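Local coordinates for protein uracil-DNA glycosylase (Nitratifractor salsuginis, PDB 5X3G) that belongs to the uracil-DNA glycosylase family and has an alpha/beta fold, with helices around a central four-stranded parallel sheet, at residues 16-21 with 26-31; 99-104 with 138-143. All coordinates share one frame; numbering follows the deposited sequence.

Contact 1 of 2, residues 16-21 with 26-31; sequences ELLRLN and EWEPIL
L18 reaches from helix 11-20 to W27 of the short 3-10 segment, and to E28 and L31 of helix 28-35. Its CB points toward the second segment. From there the chain turns at chi1 -97°, well off a staggered position, and brings the branch point CG to 4.2 Å from L31 CD2. Of the two methyls, CD2 does most of the touching. It meets L31 CD2 at 4.1 Å and E28 CG, also at 4.1 Å. More loosely, it lies 4.4 Å from W27 CB. L18 and L31 run alongside each other, pointing opposite ways.

L31 offers its branch because its CG is anti to the backbone N (chi1 -152°). W27 lends only its CB here. The indole turns off from 16-21, giving NE1 to L66 O and packing edge-to-face with F63. E28 contributes the aliphatic part of an extended chain. Its OE1 makes a weak hydrogen bond to Q15. The charged ends of R19 and E28 are opposite in sign but 6.2 Å apart between NH1 and OE2, so any attraction is probably modest.

Within 16-21, L17 O takes two donors from opposite faces of its plane, N21 N and N21 ND2. The side-chain hydrogen bond is short, 2.6 Å from N21 ND2 to L17 O, and nearly straight. R56 O and L60 N also hold the N21 amide.

The contact joins two consecutive helices across a short loop. L18 continues along helix 28-35 to L32 and L35, while L31 also packs on F189 and L193 of helix 179-196.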
loop_
_atom_site.group_PDB
_atom_site.type_symbol
_atom_site.label_atom_id
_atom_site.label_comp_id
_atom_site.label_asym_id
_atom_site.label_seq_id
_atom_site.Cartn_x
_atom_site.Cartn_y
_atom_site.Cartn_z
ATOM N N GLU A 16 12.165 -9.491 16.948
ATOM C CA GLU A 16 10.910 -10.132 17.326
ATOM C C GLU A 16 9.737 -9.563 16.536
ATOM O O GLU A 16 8.891 -10.316 16.047
ATOM C CB GLU A 16 10.656 -9.979 18.824
ATOM C CG GLU A 16 9.363 -10.641 19.274
ATOM C CD GLU A 16 8.978 -10.296 20.698
ATOM O OE1 GLU A 16 8.174 -11.049 21.287
ATOM O OE2 GLU A 16 9.472 -9.279 21.225
ATOM N N LEU A 17 9.668 -8.236 16.408
ATOM C CA LEU A 17 8.574 -7.613 15.669
ATOM C C LEU A 17 8.558 -8.075 14.219
ATOM O O LEU A 17 7.488 -8.320 13.648
ATOM C CB LEU A 17 8.692 -6.092 15.742
ATOM C CG LEU A 17 7.677 -5.290 14.924
ATOM C CD1 LEU A 17 6.267 -5.465 15.469
ATOM C CD2 LEU A 17 8.068 -3.826 14.878
ATOM N N LEU A 18 9.736 -8.201 13.607
ATOM C CA LEU A 18 9.808 -8.703 12.239
ATOM C C LEU A 18 9.302 -10.137 12.155
ATOM O O LEU A 18 8.547 -10.485 11.240
ATOM C CB LEU A 18 11.240 -8.606 11.714
ATOM C CG LEU A 18 11.586 -7.377 10.868
ATOM C CD1 LEU A 18 11.722 -6.131 11.731
ATOM C CD2 LEU A 18 12.857 -7.640 10.077
ATOM N N ARG A 19 9.705 -10.985 13.106
ATOM C CA ARG A 19 9.248 -12.374 13.072
ATOM C C ARG A 19 7.741 -12.473 13.289
ATOM O O ARG A 19 7.068 -13.289 12.650
ATOM C CB ARG A 19 9.993 -13.205 14.116
ATOM C CG ARG A 19 11.410 -13.573 13.725
ATOM C CD ARG A 19 11.960 -14.621 14.673
ATOM N NE ARG A 19 11.706 -14.269 16.071
ATOM C CZ ARG A 19 12.561 -13.606 16.841
ATOM N NH1 ARG A 19 13.733 -13.219 16.356
ATOM N NH2 ARG A 19 12.245 -13.330 18.099
ATOM N N LEU A 20 7.197 -11.653 14.192
ATOM C CA LEU A 20 5.763 -11.669 14.459
ATOM C C LEU A 20 4.967 -11.265 13.227
ATOM O O LEU A 20 3.886 -11.810 12.967
ATOM C CB LEU A 20 5.444 -10.741 15.630
ATOM C CG LEU A 20 3.974 -10.647 16.044
ATOM C CD1 LEU A 20 3.459 -11.993 16.520
ATOM C CD2 LEU A 20 3.766 -9.577 17.103
ATOM N N ASN A 21 5.482 -10.308 12.457
ATOM C CA ASN A 21 4.858 -9.892 11.209
ATOM C C ASN A 21 5.143 -10.848 10.057
ATOM O O ASN A 21 4.591 -10.659 8.968
ATOM C CB ASN A 21 5.325 -8.482 10.838
ATOM C CG ASN A 21 4.686 -7.410 11.698
ATOM O OD1 ASN A 21 3.735 -6.749 11.280
ATOM N ND2 ASN A 21 5.199 -7.236 12.910
ATOM N N GLU A 26 16.174 -11.469 5.566
ATOM C CA GLU A 26 16.808 -10.663 4.525
ATOM C C GLU A 26 16.446 -9.190 4.630
ATOM O O GLU A 26 17.186 -8.343 4.117
ATOM C CB GLU A 26 16.419 -11.148 3.129
ATOM C CG GLU A 26 17.004 -12.469 2.692
ATOM C CD GLU A 26 16.691 -12.759 1.239
ATOM O OE1 GLU A 26 16.123 -11.870 0.567
ATOM O OE2 GLU A 26 17.008 -13.869 0.766
ATOM N N TRP A 27 15.319 -8.867 5.261
ATOM C CA TRP A 27 14.895 -7.483 5.402
ATOM C C TRP A 27 15.645 -6.731 6.491
ATOM O O TRP A 27 15.533 -5.502 6.551
ATOM C CB TRP A 27 13.393 -7.428 5.679
ATOM C CG TRP A 27 12.585 -7.448 4.433
ATOM C CD1 TRP A 27 11.839 -8.482 3.948
ATOM C CD2 TRP A 27 12.462 -6.384 3.487
ATOM N NE1 TRP A 27 11.248 -8.120 2.762
ATOM C CE2 TRP A 27 11.616 -6.836 2.457
ATOM C CE3 TRP A 27 12.983 -5.089 3.415
ATOM C CZ2 TRP A 27 11.276 -6.039 1.368
ATOM C CZ3 TRP A 27 12.648 -4.301 2.335
ATOM C CH2 TRP A 27 11.803 -4.778 1.325
ATOM N N GLU A 28 16.411 -7.424 7.332
ATOM C CA GLU A 28 17.079 -6.747 8.442
ATOM C C GLU A 28 18.049 -5.644 8.022
ATOM O O GLU A 28 18.052 -4.591 8.684
ATOM C CB GLU A 28 17.788 -7.781 9.327
ATOM C CG GLU A 28 16.840 -8.542 10.238
ATOM C CD GLU A 28 17.560 -9.348 11.300
ATOM O OE1 GLU A 28 18.755 -9.080 11.546
ATOM O OE2 GLU A 28 16.926 -10.244 11.896
ATOM N N PRO A 29 18.883 -5.796 6.984
ATOM C CA PRO A 29 19.806 -4.697 6.638
ATOM C C PRO A 29 19.109 -3.394 6.289
ATOM O O PRO A 29 19.671 -2.319 6.535
ATOM C CB PRO A 29 20.581 -5.256 5.437
ATOM C CG PRO A 29 20.509 -6.724 5.597
ATOM C CD PRO A 29 19.153 -6.995 6.169
ATOM N N ILE A 30 17.907 -3.452 5.724
ATOM C CA ILE A 30 17.192 -2.239 5.338
ATOM C C ILE A 30 16.227 -1.792 6.429
ATOM O O ILE A 30 16.097 -0.595 6.701
ATOM C CB ILE A 30 16.458 -2.468 4.001
ATOM C CG1 ILE A 30 17.438 -2.891 2.904
ATOM C CG2 ILE A 30 15.710 -1.215 3.573
ATOM C CD1 ILE A 30 16.770 -3.172 1.574
ATOM N N LEU A 31 15.558 -2.743 7.077
ATOM C CA LEU A 31 14.418 -2.453 7.939
ATOM C C LEU A 31 14.824 -2.145 9.375
ATOM O O LEU A 31 14.227 -1.268 10.009
ATOM C CB LEU A 31 13.443 -3.634 7.902
ATOM C CG LEU A 31 11.953 -3.421 8.143
ATOM C CD1 LEU A 31 11.446 -2.218 7.366
ATOM C CD2 LEU A 31 11.199 -4.679 7.730
#

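Contact 2 of 2, residues 99-104 with 138-143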
loop_
_atom_site.group_PDB
_atom_site.type_symbol
_atom_site.label_atom_id
_atom_site.label_comp_id
_atom_site.label_asym_id
_atom_site.label_seq_id
_atom_site.Cartn_x
_atom_site.Cartn_y
_atom_site.Cartn_z
ATOM N N GLU A 99 -14.977 -9.774 -0.886
ATOM C CA GLU A 99 -15.385 -10.059 -2.253
ATOM C C GLU A 99 -15.308 -8.796 -3.103
ATOM O O GLU A 99 -15.708 -7.711 -2.673
ATOM C CB GLU A 99 -16.804 -10.629 -2.287
ATOM C CG GLU A 99 -16.948 -12.042 -1.717
ATOM C CD GLU A 99 -16.734 -12.099 -0.218
ATOM O OE1 GLU A 99 -17.183 -11.167 0.482
ATOM O OE2 GLU A 99 -16.112 -13.070 0.263
ATOM N N ILE A 100 -14.782 -8.943 -4.320
ATOM C CA ILE A 100 -14.664 -7.799 -5.218
ATOM C C ILE A 100 -15.979 -7.537 -5.938
ATOM O O ILE A 100 -16.411 -6.387 -6.068
ATOM C CB ILE A 100 -13.512 -8.020 -6.217
ATOM C CG1 ILE A 100 -12.178 -8.168 -5.483
ATOM C CG2 ILE A 100 -13.452 -6.880 -7.230
ATOM C CD1 ILE A 100 -11.760 -6.935 -4.714
ATOM N N PHE A 101 -16.635 -8.592 -6.408
ATOM C CA PHE A 101 -17.813 -8.477 -7.250
ATOM C C PHE A 101 -19.055 -8.979 -6.525
ATOM O O PHE A 101 -18.988 -9.653 -5.491
ATOM C CB PHE A 101 -17.619 -9.250 -8.560
ATOM C CG PHE A 101 -16.478 -8.744 -9.397
ATOM C CD1 PHE A 101 -16.619 -7.604 -10.170
ATOM C CD2 PHE A 101 -15.262 -9.406 -9.407
ATOM C CE1 PHE A 101 -15.569 -7.134 -10.940
ATOM C CE2 PHE A 101 -14.207 -8.939 -10.173
ATOM C CZ PHE A 101 -14.363 -7.802 -10.942
ATOM N N SER A 102 -20.201 -8.629 -7.093
ATOM C CA SER A 102 -21.508 -9.090 -6.650
ATOM C C SER A 102 -22.319 -9.431 -7.893
ATOM O O SER A 102 -21.888 -9.110 -9.009
ATOM C CB SER A 102 -22.202 -8.017 -5.806
ATOM O OG SER A 102 -22.806 -7.035 -6.630
ATOM N N PRO A 103 -23.476 -10.089 -7.761
ATOM C CA PRO A 103 -24.339 -10.267 -8.940
ATOM C C PRO A 103 -24.726 -8.952 -9.587
ATOM O O PRO A 103 -25.105 -8.927 -10.765
ATOM C CB PRO A 103 -25.564 -10.989 -8.363
ATOM C CG PRO A 103 -25.024 -11.744 -7.204
ATOM C CD PRO A 103 -23.974 -10.848 -6.600
ATOM N N ARG A 104 -24.606 -7.852 -8.846
ATOM C CA ARG A 104 -25.129 -6.567 -9.289
ATOM C C ARG A 104 -24.042 -5.716 -9.933
ATOM O O ARG A 104 -24.337 -4.695 -10.568
ATOM C CB ARG A 104 -25.747 -5.863 -8.087
ATOM C CG ARG A 104 -26.866 -6.673 -7.454
ATOM C CD ARG A 104 -26.743 -6.724 -5.938
ATOM N NE ARG A 104 -26.838 -5.417 -5.301
ATOM C CZ ARG A 104 -25.926 -4.924 -4.469
ATOM N NH1 ARG A 104 -26.102 -3.727 -3.928
ATOM N NH2 ARG A 104 -24.841 -5.628 -4.176
ATOM N N GLU A 138 -23.948 -2.033 -14.417
ATOM C CA GLU A 138 -24.574 -2.941 -15.374
ATOM C C GLU A 138 -23.536 -3.546 -16.310
ATOM O O GLU A 138 -23.505 -4.766 -16.523
ATOM C CB GLU A 138 -25.652 -2.203 -16.168
ATOM N N ALA A 139 -22.677 -2.700 -16.885
ATOM C CA ALA A 139 -21.588 -3.198 -17.715
ATOM C C ALA A 139 -20.698 -4.153 -16.933
ATOM O O ALA A 139 -20.278 -5.189 -17.458
ATOM C CB ALA A 139 -20.771 -2.030 -18.266
ATOM N N ILE A 140 -20.412 -3.830 -15.670
ATOM C CA ILE A 140 -19.549 -4.686 -14.861
ATOM C C ILE A 140 -20.225 -6.021 -14.581
ATOM O O ILE A 140 -19.590 -7.080 -14.651
ATOM C CB ILE A 140 -19.147 -3.962 -13.562
ATOM C CG1 ILE A 140 -18.183 -2.813 -13.876
ATOM C CG2 ILE A 140 -18.526 -4.930 -12.562
ATOM C CD1 ILE A 140 -17.720 -2.046 -12.655
ATOM N N ALA A 141 -21.523 -5.998 -14.271
ATOM C CA ALA A 141 -22.245 -7.245 -14.042
ATOM C C ALA A 141 -22.260 -8.109 -15.296
ATOM O O ALA A 141 -22.164 -9.340 -15.214
ATOM C CB ALA A 141 -23.671 -6.949 -13.573
ATOM N N ALA A 142 -22.362 -7.481 -16.468
ATOM C CA ALA A 142 -22.342 -8.229 -17.718
ATOM C C ALA A 142 -20.989 -8.864 -18.017
ATOM O O ALA A 142 -20.908 -9.697 -18.927
ATOM C CB ALA A 142 -22.751 -7.320 -18.877
ATOM N N LEU A 143 -19.934 -8.505 -17.286
ATOM C CA LEU A 143 -18.610 -9.047 -17.570
ATOM C C LEU A 143 -18.498 -10.523 -17.212
ATOM O O LEU A 143 -18.978 -10.967 -16.164
ATOM C CB LEU A 143 -17.529 -8.263 -16.826
ATOM C CG LEU A 143 -16.687 -7.293 -17.656
ATOM C CD1 LEU A 143 -15.925 -8.080 -18.708
ATOM C CD2 LEU A 143 -17.529 -6.240 -18.317
#
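The F101 ring meets I140 with its edge. I140 CG2 sits near the ring plane, 4.0 Å from F101 CE1 and 4.1 Å from CD1. One face of the ring carries I100 CG2, 3.6 Å above the plane and displaced from the ring centre. The F101 and I140 side chains run roughly perpendicular. I140 presents this methyl because CG2 is anti to its own backbone N, with CG1 beside that N (chi1 -70°).

Further along, A141 CB lies against two backbone carbonyls, 3.7 Å from P103 O and 3.8 Å from R104 O. Both belong to the link between strands 101-102 and 105-106. S102 shapes that link: its OG accepts from R104 N at 3.0 Å, forming an ST turn. L106 of the second strand touches both F101 and I140. On the helix side, K145 NZ bonds to I140 O and L143 O, at the C-terminal part of this helix and the turn beyond.

The two segments share no polar bond. Methyl meets ring edge on one side and methyl meets carbonyl oxygens on the other, so shape and dispersion probably hold the small hairpin to the short helix.

Overall arrangement
Contact 1 is buried and contact 2 lies at the surface, on opposite sides of the chain's centre. Their centres are 40 Å apart and they do not touch. They follow one another along the chain and share no helix or strand. Contact 1 joins two neighbouring helices near the N-terminus, with 4 residues between its segments. Contact 2 brings a short two-stranded hairpin to a small helix, with 33 residues between, largely helical. Neither has a hydrogen bond or salt bridge between its segments. Contact 1 is aliphatic, and other side chains complete the packing. Contact 2 adds an aromatic edge and a methyl against carbonyl oxygens, and two of its five touching residues are exposed.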